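Local coordinates for DNA repair protein XRCC1 (Homo sapiens, PDB 3LQC), which acts as a scaffold in DNA single-strand break repair, assembling repair complexes, binding poly-ADP-ribose chains and limiting PARP1 activity, at residues 22-27 with 45-50; 85-90 with 119-124. One frame throughout, in Å; residues are numbered along the deposited sequence.

Contact 1: residues 22-27 with 45-50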
loop_
_atom_site.group_PDB
_atom_site.type_symbol
_atom_site.label_atom_id
_atom_site.label_comp_id
_atom_site.label_asym_id
_atom_site.label_seq_id
_atom_site.Cartn_x
_atom_site.Cartn_y
_atom_site.Cartn_z
ATOM N N GLU A 22 -24.798 13.125 -12.964
ATOM C CA GLU A 22 -25.198 14.328 -12.254
ATOM C C GLU A 22 -26.655 14.234 -11.857
ATOM O O GLU A 22 -27.021 14.540 -10.725
ATOM C CB GLU A 22 -24.961 15.561 -13.113
ATOM C CG GLU A 22 -25.530 16.833 -12.525
ATOM C CD GLU A 22 -25.076 18.054 -13.291
ATOM O OE1 GLU A 22 -25.203 19.174 -12.753
ATOM O OE2 GLU A 22 -24.579 17.888 -14.428
ATOM N N ASN A 23 -27.483 13.797 -12.796
ATOM C CA ASN A 23 -28.902 13.619 -12.537
ATOM C C ASN A 23 -29.194 12.466 -11.588
ATOM O O ASN A 23 -30.136 12.520 -10.800
ATOM C CB ASN A 23 -29.648 13.414 -13.850
ATOM C CG ASN A 23 -29.911 14.710 -14.566
ATOM O OD1 ASN A 23 -30.141 15.740 -13.931
ATOM N ND2 ASN A 23 -29.882 14.675 -15.897
ATOM N N LEU A 24 -28.394 11.411 -11.673
ATOM C CA LEU A 24 -28.593 10.280 -10.790
ATOM C C LEU A 24 -28.347 10.727 -9.366
ATOM O O LEU A 24 -29.163 10.492 -8.495
ATOM C CB LEU A 24 -27.656 9.116 -11.146
ATOM C CG LEU A 24 -27.670 7.890 -10.216
ATOM C CD1 LEU A 24 -29.091 7.408 -9.953
ATOM C CD2 LEU A 24 -26.848 6.763 -10.802
ATOM N N LEU A 25 -27.217 11.389 -9.143
ATOM C CA LEU A 25 -26.753 11.675 -7.796
ATOM C C LEU A 25 -27.674 12.629 -7.037
ATOM O O LEU A 25 -27.819 12.524 -5.821
ATOM C CB LEU A 25 -25.319 12.200 -7.834
ATOM C CG LEU A 25 -24.282 11.132 -8.209
ATOM C CD1 LEU A 25 -22.910 11.733 -8.475
ATOM C CD2 LEU A 25 -24.198 10.069 -7.127
ATOM N N LYS A 26 -28.310 13.552 -7.751
ATOM C CA LYS A 26 -29.236 14.477 -7.110
ATOM C C LYS A 26 -30.676 13.988 -7.229
ATOM O O LYS A 26 -31.612 14.732 -6.961
ATOM C CB LYS A 26 -29.089 15.891 -7.690
ATOM C CG LYS A 26 -29.579 16.055 -9.126
ATOM C CD LYS A 26 -28.902 17.253 -9.791
ATOM C CE LYS A 26 -29.614 17.680 -11.068
ATOM N NZ LYS A 26 -30.985 18.194 -10.791
ATOM N N ALA A 27 -30.847 12.730 -7.624
ATOM C CA ALA A 27 -32.182 12.185 -7.861
ATOM C C ALA A 27 -32.780 11.619 -6.596
ATOM O O ALA A 27 -32.121 10.891 -5.854
ATOM C CB ALA A 27 -32.152 11.119 -8.952
ATOM N N VAL A 45 -23.095 2.387 -8.431
ATOM C CA VAL A 45 -24.119 2.735 -9.398
ATOM C C VAL A 45 -23.634 2.266 -10.759
ATOM O O VAL A 45 -22.434 2.268 -11.035
ATOM C CB VAL A 45 -24.397 4.257 -9.457
ATOM C CG1 VAL A 45 -24.968 4.760 -8.142
ATOM C CG2 VAL A 45 -23.144 5.005 -9.811
ATOM N N VAL A 46 -24.561 1.837 -11.602
ATOM C CA VAL A 46 -24.216 1.476 -12.961
ATOM C C VAL A 46 -24.947 2.386 -13.930
ATOM O O VAL A 46 -26.167 2.542 -13.854
ATOM C CB VAL A 46 -24.545 0.012 -13.273
ATOM C CG1 VAL A 46 -24.485 -0.233 -14.783
ATOM C CG2 VAL A 46 -23.580 -0.907 -12.546
ATOM N N LEU A 47 -24.179 3.008 -14.817
ATOM C CA LEU A 47 -24.734 3.830 -15.874
ATOM C C LEU A 47 -24.824 2.985 -17.129
ATOM O O LEU A 47 -23.808 2.525 -17.654
ATOM C CB LEU A 47 -23.853 5.047 -16.157
ATOM C CG LEU A 47 -23.410 5.982 -15.032
ATOM C CD1 LEU A 47 -22.528 7.082 -15.621
ATOM C CD2 LEU A 47 -24.595 6.574 -14.282
ATOM N N GLN A 48 -26.049 2.766 -17.583
ATOM C CA GLN A 48 -26.313 2.095 -18.840
ATOM C C GLN A 48 -26.416 3.139 -19.946
ATOM O O GLN A 48 -27.411 3.853 -20.053
ATOM C CB GLN A 48 -27.621 1.323 -18.745
ATOM C CG GLN A 48 -27.558 0.152 -17.795
ATOM C CD GLN A 48 -28.856 -0.626 -17.770
ATOM O OE1 GLN A 48 -29.940 -0.052 -17.909
ATOM N NE2 GLN A 48 -28.755 -1.936 -17.594
ATOM N N LEU A 49 -25.375 3.232 -20.755
ATOM C CA LEU A 49 -25.319 4.236 -21.797
ATOM C C LEU A 49 -26.035 3.759 -23.053
ATOM O O LEU A 49 -25.947 2.589 -23.420
ATOM C CB LEU A 49 -23.866 4.565 -22.118
ATOM C CG LEU A 49 -23.009 4.910 -20.907
ATOM C CD1 LEU A 49 -21.605 5.252 -21.370
ATOM C CD2 LEU A 49 -23.623 6.061 -20.153
ATOM N N GLU A 50 -26.754 4.672 -23.698
ATOM C CA GLU A 50 -27.443 4.355 -24.940
ATOM C C GLU A 50 -26.421 4.252 -26.068
ATOM O O GLU A 50 -26.482 3.356 -26.905
ATOM C CB GLU A 50 -28.490 5.420 -25.262
ATOM C CG GLU A 50 -29.569 4.948 -26.222
ATOM C CD GLU A 50 -30.455 6.078 -26.724
ATOM O OE1 GLU A 50 -30.474 7.163 -26.099
ATOM O OE2 GLU A 50 -31.136 5.878 -27.752
#
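Leu24 and Val45 reach toward one another tip to tip, and in this pairing one leucine branch carries the contact between the helix end and the strand. The branch is CD2 of Leu24: it lies 3.8 Å from Val45 CB and equally 3.8 Å from Val45 CG1, so that it rests against the base of the valine as well as one methyl. With CG swung opposite the backbone nitrogen (chi1 175°), the leucine extends toward the strand across a gap of 8.9 Å between Leu24 CA and Val45 CA. A looser touch completes the junction, Leu47 CD2 meeting Leu24 CD2 at 4.1 Å. All three side chains are buried, and no hydrogen bond crosses between the segments. Away from this core the helix end is polar, with Glu22, Asn23 and Lys26 exposed in the assembly, and the side-chain ND2 of Asn23 is hydrogen-bonded to Gln15 OE1. The arrangement is plain helix-on-sheet packing in the N-terminal domain of XRCC1. Leu24 also meets His8 and Val10 of strand 7-12, Tyr30 of helix 28-36 touches both Leu24 and Val45, and strand 42-49 is hydrogen-bonded between strands 7-12 and 125-133.

Contact 2: residues 85-90 with 119-124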
loop_
_atom_site.group_PDB
_atom_site.type_symbol
_atom_site.label_atom_id
_atom_site.label_comp_id
_atom_site.label_asym_id
_atom_site.label_seq_id
_atom_site.Cartn_x
_atom_site.Cartn_y
_atom_site.Cartn_z
ATOM N N GLU A 85 -14.325 -4.477 -17.068
ATOM C CA GLU A 85 -12.915 -4.192 -17.165
ATOM C C GLU A 85 -12.675 -2.961 -16.303
ATOM O O GLU A 85 -13.501 -2.052 -16.287
ATOM C CB GLU A 85 -12.576 -3.906 -18.628
ATOM C CG GLU A 85 -11.263 -4.498 -19.089
ATOM C CD GLU A 85 -11.107 -5.950 -18.689
ATOM O OE1 GLU A 85 -11.902 -6.796 -19.152
ATOM O OE2 GLU A 85 -10.177 -6.244 -17.908
ATOM N N VAL A 86 -11.567 -2.926 -15.568
ATOM C CA VAL A 86 -11.257 -1.742 -14.771
ATOM C C VAL A 86 -10.817 -0.577 -15.652
ATOM O O VAL A 86 -9.920 -0.704 -16.484
ATOM C CB VAL A 86 -10.172 -2.004 -13.697
ATOM C CG1 VAL A 86 -9.855 -0.728 -12.949
ATOM C CG2 VAL A 86 -10.631 -3.062 -12.727
ATOM N N LEU A 87 -11.462 0.562 -15.460
ATOM C CA LEU A 87 -11.042 1.779 -16.115
ATOM C C LEU A 87 -10.173 2.581 -15.151
ATOM O O LEU A 87 -9.015 2.876 -15.436
ATOM C CB LEU A 87 -12.256 2.598 -16.549
ATOM C CG LEU A 87 -11.850 3.830 -17.337
ATOM C CD1 LEU A 87 -11.223 3.378 -18.635
ATOM C CD2 LEU A 87 -13.042 4.728 -17.577
ATOM N N LEU A 88 -10.742 2.944 -14.005
ATOM C CA LEU A 88 -9.965 3.587 -12.954
ATOM C C LEU A 88 -9.839 2.641 -11.778
ATOM O O LEU A 88 -10.827 2.281 -11.140
ATOM C CB LEU A 88 -10.591 4.907 -12.492
ATOM C CG LEU A 88 -9.901 5.504 -11.257
ATOM C CD1 LEU A 88 -8.463 5.852 -11.564
ATOM C CD2 LEU A 88 -10.632 6.713 -10.737
ATOM N N VAL A 89 -8.609 2.245 -11.500
ATOM C CA VAL A 89 -8.325 1.323 -10.423
ATOM C C VAL A 89 -8.800 1.890 -9.076
ATOM O O VAL A 89 -8.883 3.106 -8.898
ATOM C CB VAL A 89 -6.823 1.008 -10.411
ATOM C CG1 VAL A 89 -6.080 1.910 -9.423
ATOM C CG2 VAL A 89 -6.605 -0.454 -10.118
ATOM N N THR A 90 -9.141 1.012 -8.139
ATOM C CA THR A 90 -9.626 1.447 -6.825
ATOM C C THR A 90 -8.694 2.482 -6.182
ATOM O O THR A 90 -7.528 2.211 -5.904
ATOM C CB THR A 90 -9.807 0.266 -5.864
ATOM O OG1 THR A 90 -10.622 -0.738 -6.481
ATOM C CG2 THR A 90 -10.477 0.739 -4.573
ATOM N N ALA A 119 -5.374 0.055 -21.767
ATOM C CA ALA A 119 -6.106 -0.921 -22.566
ATOM C C ALA A 119 -7.611 -0.679 -22.503
ATOM O O ALA A 119 -8.317 -0.842 -23.495
ATOM C CB ALA A 119 -5.780 -2.335 -22.110
ATOM N N ALA A 120 -8.096 -0.294 -21.328
ATOM C CA ALA A 120 -9.517 -0.050 -21.135
ATOM C C ALA A 120 -9.926 1.326 -21.644
ATOM O O ALA A 120 -10.975 1.479 -22.263
ATOM C CB ALA A 120 -9.890 -0.201 -19.660
ATOM N N ALA A 121 -9.109 2.332 -21.370
ATOM C CA ALA A 121 -9.442 3.687 -21.787
ATOM C C ALA A 121 -9.434 3.806 -23.310
ATOM O O ALA A 121 -9.985 4.751 -23.874
ATOM C CB ALA A 121 -8.489 4.685 -21.168
ATOM N N GLU A 122 -8.819 2.830 -23.966
ATOM C CA GLU A 122 -8.676 2.844 -25.414
ATOM C C GLU A 122 -9.967 2.384 -26.079
ATOM O O GLU A 122 -10.229 2.715 -27.231
ATOM C CB GLU A 122 -7.523 1.928 -25.846
ATOM C CG GLU A 122 -6.614 2.526 -26.911
ATOM C CD GLU A 122 -5.345 3.150 -26.330
ATOM O OE1 GLU A 122 -5.146 4.380 -26.484
ATOM O OE2 GLU A 122 -4.547 2.402 -25.718
ATOM N N LYS A 123 -10.769 1.617 -25.353
ATOM C CA LYS A 123 -11.970 1.032 -25.930
ATOM C C LYS A 123 -13.211 1.876 -25.688
ATOM O O LYS A 123 -13.146 2.932 -25.061
ATOM C CB LYS A 123 -12.184 -0.376 -25.402
ATOM C CG LYS A 123 -11.088 -1.340 -25.803
ATOM C CD LYS A 123 -11.510 -2.770 -25.497
ATOM C CE LYS A 123 -10.547 -3.778 -26.098
ATOM N NZ LYS A 123 -11.230 -5.080 -26.341
ATOM N N ARG A 124 -14.339 1.415 -26.213
ATOM C CA ARG A 124 -15.611 2.101 -26.005
ATOM C C ARG A 124 -16.534 1.204 -25.198
ATOM O O ARG A 124 -16.440 -0.025 -25.263
ATOM C CB ARG A 124 -16.257 2.475 -27.337
ATOM C CG ARG A 124 -15.361 3.318 -28.220
ATOM C CD ARG A 124 -15.998 3.611 -29.569
ATOM N NE ARG A 124 -15.178 4.553 -30.321
ATOM C CZ ARG A 124 -15.303 5.874 -30.251
ATOM N NH1 ARG A 124 -16.229 6.417 -29.470
ATOM N NH2 ARG A 124 -14.507 6.654 -30.970
#
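Leu87 lays one methyl against the backbone of Ala121, at a place where strand 85-92 is broken by a classic beta bulge: Leu87 and Leu88 together face Val70 of the neighbouring strand. In the five-stranded sheet of this N-terminal domain, 85-92 is the strand that is outermost within this chain on its side, and beyond it Thr90 makes backbone hydrogen bonds to the chain of another protein. The chain turns a corner at the bulge, and the end of helix 118-121 covers the bend.

The leucine's conformation decides which branch does the work. Its CG is trans to the backbone nitrogen (chi1 -175°), and a chi2 of 66° then brings CD1, rather than CD2, to the helix. CD1 lies 3.6 Å from Ala121 N and 3.6 Å from Ala121 CA, over the link between the two alanines. Their beta carbons complete its surroundings, Ala120 CB at 4.0 Å and Ala121 CB at 3.9 Å from Leu87 CD1. With only methyl groups on the two alanines, CD1 reaches the helix backbone itself. The backbone of Leu87 is held too, by hydrogen bonds with Val70 and Val117, and its side chain also meets Ile55.

Val86 takes part in a different way. Its side chain departs from the helix to pack on Glu69, Leu71 and Val117, and on an apolar side chain of another protein's chain; its carbonyl instead faces the helix, with Val86 O only 3.2 Å from Ala120 CB, a close van der Waals touch.

The alanine that receives both strand residues is itself fixed through its carbonyl: Ala120 O accepts a hydrogen bond from Trp125 NE1 and another, 3.1 Å long, from Lys123 N.

Followed from the N terminus, the chain closes contact 1 first, across 17 residues that include helix 28-36 and the start of strand 42-49. Contact 2 opens later and spans 28 residues, among them helix 96-101 and strand 108-111 of the three-stranded sheet. The two loops therefore run in series, neither nested nor crossed. Their centres are 19 Å apart and their nearest atoms about 8 Å, without touching. What unites them is the five-stranded sheet: contact 1 joins helix 17-25 to strand 42-49, next to strand 7-12, while contact 2 joins helix 118-121 to strand 85-92, with strands 125-133 and 67-73 lying between. Strands 7-12 and 85-92 are outermost within this chain.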